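Local coordinates for ARO (armadillo repeats only protein) (Plasmodium falciparum Santa Lucia, PDB 5EWP), which probably helps translocate rhoptries and attach them to the apical pole of the parasite, as an armadillo-repeat protein that binds other proteins, at residues 49-60 with 99-108. Residues are numbered along the deposited sequence; the frame is centred on the assembly and turned at random.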
ATOM      1  N   HIS A  49      -6.070  -0.259  14.752  1.00 42.03           N
ATOM      2  CA  HIS A  49      -4.970  -0.357  13.802  1.00 32.23           C
ATOM      3  C   HIS A  49      -3.925   0.681  14.199  1.00 21.03           C
ATOM      4  O   HIS A  49      -4.281   1.733  14.710  1.00 26.90           O
ATOM      5  CB  HIS A  49      -5.491  -0.135  12.367  1.00 25.77           C
ATOM      6  CG  HIS A  49      -4.441  -0.241  11.309  1.00 19.81           C
ATOM      7  ND1 HIS A  49      -3.563   0.784  11.021  1.00 20.49           N
ATOM      8  CD2 HIS A  49      -4.124  -1.256  10.470  1.00 19.40           C
ATOM      9  CE1 HIS A  49      -2.761   0.407  10.044  1.00 18.25           C
ATOM     10  NE2 HIS A  49      -3.075  -0.830   9.694  1.00 20.12           N
ATOM     11  N   PRO A  50      -2.632   0.381  13.980  1.00 24.03           N
ATOM     12  CA  PRO A  50      -1.607   1.297  14.496  1.00 27.72           C
ATOM     13  C   PRO A  50      -1.522   2.680  13.833  1.00 26.61           C
ATOM     14  O   PRO A  50      -1.016   3.589  14.482  1.00 26.71           O
ATOM     15  CB  PRO A  50      -0.302   0.523  14.275  1.00 25.14           C
ATOM     16  CG  PRO A  50      -0.602  -0.498  13.251  1.00 33.23           C
ATOM     17  CD  PRO A  50      -2.051  -0.830  13.373  1.00 30.03           C
ATOM     18  N   TRP A  51      -2.001   2.861  12.604  1.00 17.75           N
ATOM     19  CA  TRP A  51      -1.920   4.188  11.998  1.00 18.60           C
ATOM     20  C   TRP A  51      -3.174   4.644  11.230  1.00 13.12           C
ATOM     21  O   TRP A  51      -3.347   5.841  11.012  1.00 19.04           O
ATOM     22  CB  TRP A  51      -0.682   4.273  11.086  1.00 18.86           C
ATOM     23  CG  TRP A  51      -0.627   3.313   9.938  1.00 13.62           C
ATOM     24  CD1 TRP A  51       0.087   2.143   9.873  1.00 13.15           C
ATOM     25  CD2 TRP A  51      -1.280   3.455   8.668  1.00 16.93           C
ATOM     26  NE1 TRP A  51      -0.106   1.538   8.642  1.00 17.36           N
ATOM     27  CE2 TRP A  51      -0.937   2.329   7.887  1.00 18.85           C
ATOM     28  CE3 TRP A  51      -2.131   4.429   8.117  1.00 19.70           C
ATOM     29  CZ2 TRP A  51      -1.407   2.147   6.582  1.00 14.43           C
ATOM     30  CZ3 TRP A  51      -2.605   4.243   6.821  1.00 16.89           C
ATOM     31  CH2 TRP A  51      -2.238   3.110   6.073  1.00 14.94           C
ATOM     32  N   ALA A  52      -4.034   3.715  10.811  1.00 17.75           N
ATOM     33  CA  ALA A  52      -5.230   4.087  10.042  1.00 15.91           C
ATOM     34  C   ALA A  52      -6.179   4.927  10.896  1.00 17.31           C
ATOM     35  O   ALA A  52      -6.414   4.612  12.058  1.00 18.69           O
ATOM     36  CB  ALA A  52      -5.946   2.849   9.535  1.00 19.25           C
ATOM     37  N   ALA A  53      -6.724   5.991  10.321  1.00 15.08           N
ATOM     38  CA  ALA A  53      -7.689   6.835  11.035  1.00 17.48           C
ATOM     39  C   ALA A  53      -8.910   6.032  11.465  1.00 16.01           C
ATOM     40  O   ALA A  53      -9.366   5.153  10.737  1.00 16.42           O
ATOM     41  CB  ALA A  53      -8.101   8.000  10.167  1.00 18.67           C
ATOM     42  N   ASP A  54      -9.448   6.314  12.652  1.00 16.63           N
ATOM     43  CA  ASP A  54     -10.642   5.597  13.118  1.00 21.67           C
ATOM     44  C   ASP A  54     -11.813   5.667  12.128  1.00 21.27           C
ATOM     45  O   ASP A  54     -12.174   6.752  11.660  1.00 17.98           O
ATOM     46  CB  ASP A  54     -11.109   6.160  14.463  1.00 21.05           C
ATOM     47  CG  ASP A  54     -10.102   5.933  15.573  1.00 31.04           C
ATOM     48  OD1 ASP A  54      -9.253   5.029  15.442  1.00 24.90           O
ATOM     49  OD2 ASP A  54     -10.150   6.688  16.567  1.00 34.89           O
ATOM     50  N   PRO A  55     -12.411   4.509  11.812  1.00 18.71           N
ATOM     51  CA  PRO A  55     -13.615   4.510  10.969  1.00 20.52           C
ATOM     52  C   PRO A  55     -14.704   5.398  11.560  1.00 18.90           C
ATOM     53  O   PRO A  55     -14.945   5.326  12.767  1.00 19.41           O
ATOM     54  CB  PRO A  55     -14.029   3.033  10.953  1.00 22.07           C
ATOM     55  CG  PRO A  55     -12.716   2.300  11.079  1.00 23.18           C
ATOM     56  CD  PRO A  55     -11.900   3.146  12.045  1.00 25.87           C
ATOM     57  N   LYS A  56     -15.320   6.236  10.730  1.00 17.12           N
ATOM     58  CA  LYS A  56     -16.336   7.166  11.208  1.00 22.96           C
ATOM     59  C   LYS A  56     -17.719   6.807  10.681  1.00 23.99           C
ATOM     60  O   LYS A  56     -18.735   7.389  11.102  1.00 19.26           O
ATOM     61  CB  LYS A  56     -15.973   8.607  10.803  1.00 21.93           C
ATOM     62  CG  LYS A  56     -14.619   9.068  11.347  1.00 29.07           C
ATOM     63  CD  LYS A  56     -14.368  10.578  11.165  1.00 26.98           C
ATOM     64  CE  LYS A  56     -14.938  11.126   9.858  1.00 29.23           C
ATOM     65  NZ  LYS A  56     -13.993  11.079   8.698  1.00 30.88           N
ATOM     66  N   THR A  57     -17.749   5.836   9.775  1.00 21.33           N
ATOM     67  CA  THR A  57     -18.985   5.349   9.156  1.00 17.97           C
ATOM     68  C   THR A  57     -18.971   3.839   9.013  1.00 19.60           C
ATOM     69  O   THR A  57     -17.911   3.216   9.061  1.00 17.73           O
ATOM     70  CB  THR A  57     -19.222   5.947   7.747  1.00 21.34           C
ATOM     71  OG1 THR A  57     -18.079   5.673   6.927  1.00 18.44           O
ATOM     72  CG2 THR A  57     -19.459   7.456   7.795  1.00 21.43           C
ATOM     73  N   ILE A  58     -20.144   3.250   8.797  1.00 20.65           N
ATOM     74  CA  ILE A  58     -20.235   1.818   8.543  1.00 18.12           C
ATOM     75  C   ILE A  58     -19.400   1.449   7.306  1.00 19.21           C
ATOM     76  O   ILE A  58     -18.789   0.379   7.250  1.00 17.59           O
ATOM     77  CB  ILE A  58     -21.708   1.386   8.363  1.00 19.43           C
ATOM     78  CG1 ILE A  58     -22.421   1.409   9.712  1.00 22.99           C
ATOM     79  CG2 ILE A  58     -21.814   0.000   7.755  1.00 14.65           C
ATOM     80  CD1 ILE A  58     -21.884   0.389  10.686  1.00 24.37           C
ATOM     81  N   GLY A  59     -19.356   2.351   6.331  1.00 19.23           N
ATOM     82  CA  GLY A  59     -18.561   2.133   5.126  1.00 17.71           C
ATOM     83  C   GLY A  59     -17.086   1.913   5.422  1.00 19.45           C
ATOM     84  O   GLY A  59     -16.486   0.932   4.981  1.00 16.89           O
ATOM     85  N   ALA A  60     -16.483   2.821   6.184  1.00 16.76           N
ATOM     86  CA  ALA A  60     -15.078   2.656   6.539  1.00 16.18           C
ATOM     87  C   ALA A  60     -14.862   1.458   7.470  1.00 19.93           C
ATOM     88  O   ALA A  60     -13.831   0.788   7.407  1.00 17.12           O
ATOM     89  CB  ALA A  60     -14.546   3.921   7.177  1.00 18.52           C
ATOM     90  N   GLU A  99     -12.433  11.622   3.048  1.00 18.26           N
ATOM     91  CA  GLU A  99     -12.487  11.142   4.427  1.00 18.35           C
ATOM     92  C   GLU A  99     -11.258  10.284   4.697  1.00 21.20           C
ATOM     93  O   GLU A  99     -11.052   9.258   4.051  1.00 18.56           O
ATOM     94  CB  GLU A  99     -13.771  10.363   4.697  1.00 16.99           C
ATOM     95  CG  GLU A  99     -15.017  11.223   4.547  1.00 24.85           C
ATOM     96  CD  GLU A  99     -14.904  12.553   5.308  1.00 38.36           C
ATOM     97  OE1 GLU A  99     -14.539  12.553   6.507  1.00 37.65           O
ATOM     98  OE2 GLU A  99     -15.174  13.607   4.700  1.00 33.44           O
ATOM     99  N   LEU A 100     -10.443  10.713   5.650  1.00 16.87           N
ATOM    100  CA  LEU A 100      -9.163  10.068   5.900  1.00 17.81           C
ATOM    101  C   LEU A 100      -9.335   8.588   6.257  1.00 14.71           C
ATOM    102  O   LEU A 100      -8.538   7.753   5.816  1.00 15.54           O
ATOM    103  CB  LEU A 100      -8.439  10.834   7.010  1.00 23.80           C
ATOM    104  CG  LEU A 100      -6.936  11.059   7.009  1.00 37.00           C
ATOM    105  CD1 LEU A 100      -6.443  11.375   5.614  1.00 29.47           C
ATOM    106  CD2 LEU A 100      -6.665  12.243   7.921  1.00 29.71           C
ATOM    107  N   ASP A 101     -10.390   8.255   7.008  1.00 15.88           N
ATOM    108  CA  ASP A 101     -10.576   6.869   7.443  1.00 15.94           C
ATOM    109  C   ASP A 101     -10.939   5.948   6.275  1.00 17.31           C
ATOM    110  O   ASP A 101     -10.570   4.784   6.273  1.00 13.87           O
ATOM    111  CB  ASP A 101     -11.636   6.767   8.551  1.00 18.18           C
ATOM    112  CG  ASP A 101     -12.955   7.427   8.183  1.00 17.62           C
ATOM    113  OD1 ASP A 101     -12.945   8.573   7.691  1.00 21.98           O
ATOM    114  OD2 ASP A 101     -14.005   6.788   8.409  1.00 18.84           O
ATOM    115  N   ARG A 102     -11.628   6.482   5.274  1.00 14.81           N
ATOM    116  CA  ARG A 102     -11.974   5.698   4.091  1.00 16.49           C
ATOM    117  C   ARG A 102     -10.743   5.397   3.257  1.00 15.87           C
ATOM    118  O   ARG A 102     -10.540   4.259   2.788  1.00 15.59           O
ATOM    119  CB  ARG A 102     -13.028   6.442   3.245  1.00 16.01           C
ATOM    120  CG  ARG A 102     -14.435   6.242   3.779  1.00 18.88           C
ATOM    121  CD  ARG A 102     -15.510   6.969   2.961  1.00 20.90           C
ATOM    122  NE  ARG A 102     -16.793   6.723   3.588  1.00 25.67           N
ATOM    123  CZ  ARG A 102     -17.671   5.814   3.176  1.00 28.67           C
ATOM    124  NH1 ARG A 102     -17.440   5.106   2.078  1.00 27.84           N
ATOM    125  NH2 ARG A 102     -18.805   5.640   3.847  1.00 32.33           N
ATOM    126  N   VAL A 103      -9.917   6.416   3.056  1.00 14.30           N
ATOM    127  CA  VAL A 103      -8.697   6.220   2.279  1.00 13.08           C
ATOM    128  C   VAL A 103      -7.786   5.246   3.013  1.00 15.29           C
ATOM    129  O   VAL A 103      -7.285   4.294   2.428  1.00 10.89           O
ATOM    130  CB  VAL A 103      -7.945   7.517   2.030  1.00 12.90           C
ATOM    131  CG1 VAL A 103      -6.636   7.210   1.262  1.00 13.35           C
ATOM    132  CG2 VAL A 103      -8.824   8.491   1.251  1.00 17.31           C
ATOM    133  N   HIS A 104      -7.576   5.481   4.312  1.00 14.50           N
ATOM    134  CA  HIS A 104      -6.663   4.617   5.058  1.00 15.97           C
ATOM    135  C   HIS A 104      -7.107   3.166   5.058  1.00 14.30           C
ATOM    136  O   HIS A 104      -6.293   2.272   4.870  1.00 12.19           O
ATOM    137  CB  HIS A 104      -6.522   5.106   6.491  1.00 15.32           C
ATOM    138  CG  HIS A 104      -5.734   6.368   6.618  1.00 15.84           C
ATOM    139  ND1 HIS A 104      -5.592   7.038   7.816  1.00 16.93           N
ATOM    140  CD2 HIS A 104      -5.009   7.062   5.710  1.00 14.67           C
ATOM    141  CE1 HIS A 104      -4.845   8.110   7.630  1.00 17.59           C
ATOM    142  NE2 HIS A 104      -4.467   8.142   6.362  1.00 15.43           N
ATOM    143  N   ALA A 105      -8.397   2.935   5.268  1.00 13.01           N
ATOM    144  CA  ALA A 105      -8.914   1.575   5.311  1.00 14.14           C
ATOM    145  C   ALA A 105      -8.711   0.881   3.966  1.00 12.49           C
ATOM    146  O   ALA A 105      -8.353  -0.294   3.920  1.00 13.92           O
ATOM    147  CB  ALA A 105     -10.396   1.576   5.703  1.00 14.43           C
ATOM    148  N   ALA A 106      -8.926   1.622   2.881  1.00 11.39           N
ATOM    149  CA  ALA A 106      -8.719   1.090   1.527  1.00 11.47           C
ATOM    150  C   ALA A 106      -7.257   0.762   1.258  1.00 16.10           C
ATOM    151  O   ALA A 106      -6.949  -0.266   0.662  1.00 15.39           O
ATOM    152  CB  ALA A 106      -9.245   2.098   0.462  1.00 12.85           C
ATOM    153  N   VAL A 107      -6.352   1.633   1.685  1.00 11.02           N
ATOM    154  CA  VAL A 107      -4.929   1.360   1.540  1.00 15.25           C
ATOM    155  C   VAL A 107      -4.523   0.114   2.330  1.00 16.10           C
ATOM    156  O   VAL A 107      -3.834  -0.760   1.801  1.00 11.97           O
ATOM    157  CB  VAL A 107      -4.082   2.570   2.002  1.00 14.62           C
ATOM    158  CG1 VAL A 107      -2.623   2.175   2.181  1.00 11.43           C
ATOM    159  CG2 VAL A 107      -4.217   3.710   0.995  1.00 16.70           C
ATOM    160  N   VAL A 108      -4.954   0.024   3.588  1.00 15.04           N
ATOM    161  CA  VAL A 108      -4.643  -1.168   4.379  1.00 11.32           C
ATOM    162  C   VAL A 108      -5.188  -2.442   3.706  1.00  9.74           C
ATOM    163  O   VAL A 108      -4.445  -3.429   3.552  1.00 15.13           O
ATOM    164  CB  VAL A 108      -5.200  -1.056   5.812  1.00 14.59           C
ATOM    165  CG1 VAL A 108      -5.016  -2.388   6.559  1.00 15.99           C
ATOM    166  CG2 VAL A 108      -4.507   0.100   6.544  1.00 12.68           C
TER
HETATM  167  O   HOH W   1      -9.215   3.719   8.431  1.00 19.47           O
HETATM  168  O   HOH W   2     -16.150   7.578   6.902  1.00 24.01           O
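Asp101, near the start of helix 100-113, and Lys56, in the loop before helix 58-70, show how one buried carboxylate can gather several donors. Asp101 OD2 accepts the backbone N of Lys56 at 2.7 Å, from above the carboxylate plane, and takes a second proton from a water that also bonds Thr57 OG1. Its OD1 receives Lys56 NZ in a salt bridge at 2.9 Å, again from outside the plane. The lysine chain, bent at chi3 and chi4, crosses the Asp101 side chain at about a right angle, and the same ammonium makes a second salt bridge to Glu99 OE1 (2.7 Å), on the anti lone pair; Lys56, Glu99 and Asp101 thus form a salt-bridge network. Asp101 can serve both backbone and side chain of Lys56 because its CG sits between its own N and carbonyl carbon (chi1 53°), turned to the loop. Thr57 is the N-cap of helix 58-70, its OG1 weakly accepting Ala60 N and, weakly too, Arg102 NH2; the arginine's firmer partner is Cys35 O, through NH1.

In the armadillo superhelix of stacked helices, residues 49-57 are a loop that runs back along helix 100-113 to Asp101, then turns off into helix 58-70, and further along it the helix supplies a histidine as acceptor. Ala53 N donates to His104 ND1 at 2.9 Å, nearly straight (162°) and in the ring plane, which helps fix the imidazole's rotation and is consistent with an unprotonated ND1. Trp51 brings the CZ3 edge of its indole over one face of that ring, a T-shaped pair with planes at 73°. Ala53 O and Asp101 O share a second water, which donates to both. Beyond it, His49 ND1 accepts both Trp51 N and Ala52 N, while His49 NE2 lies 3.6 Å from Val108 CG2.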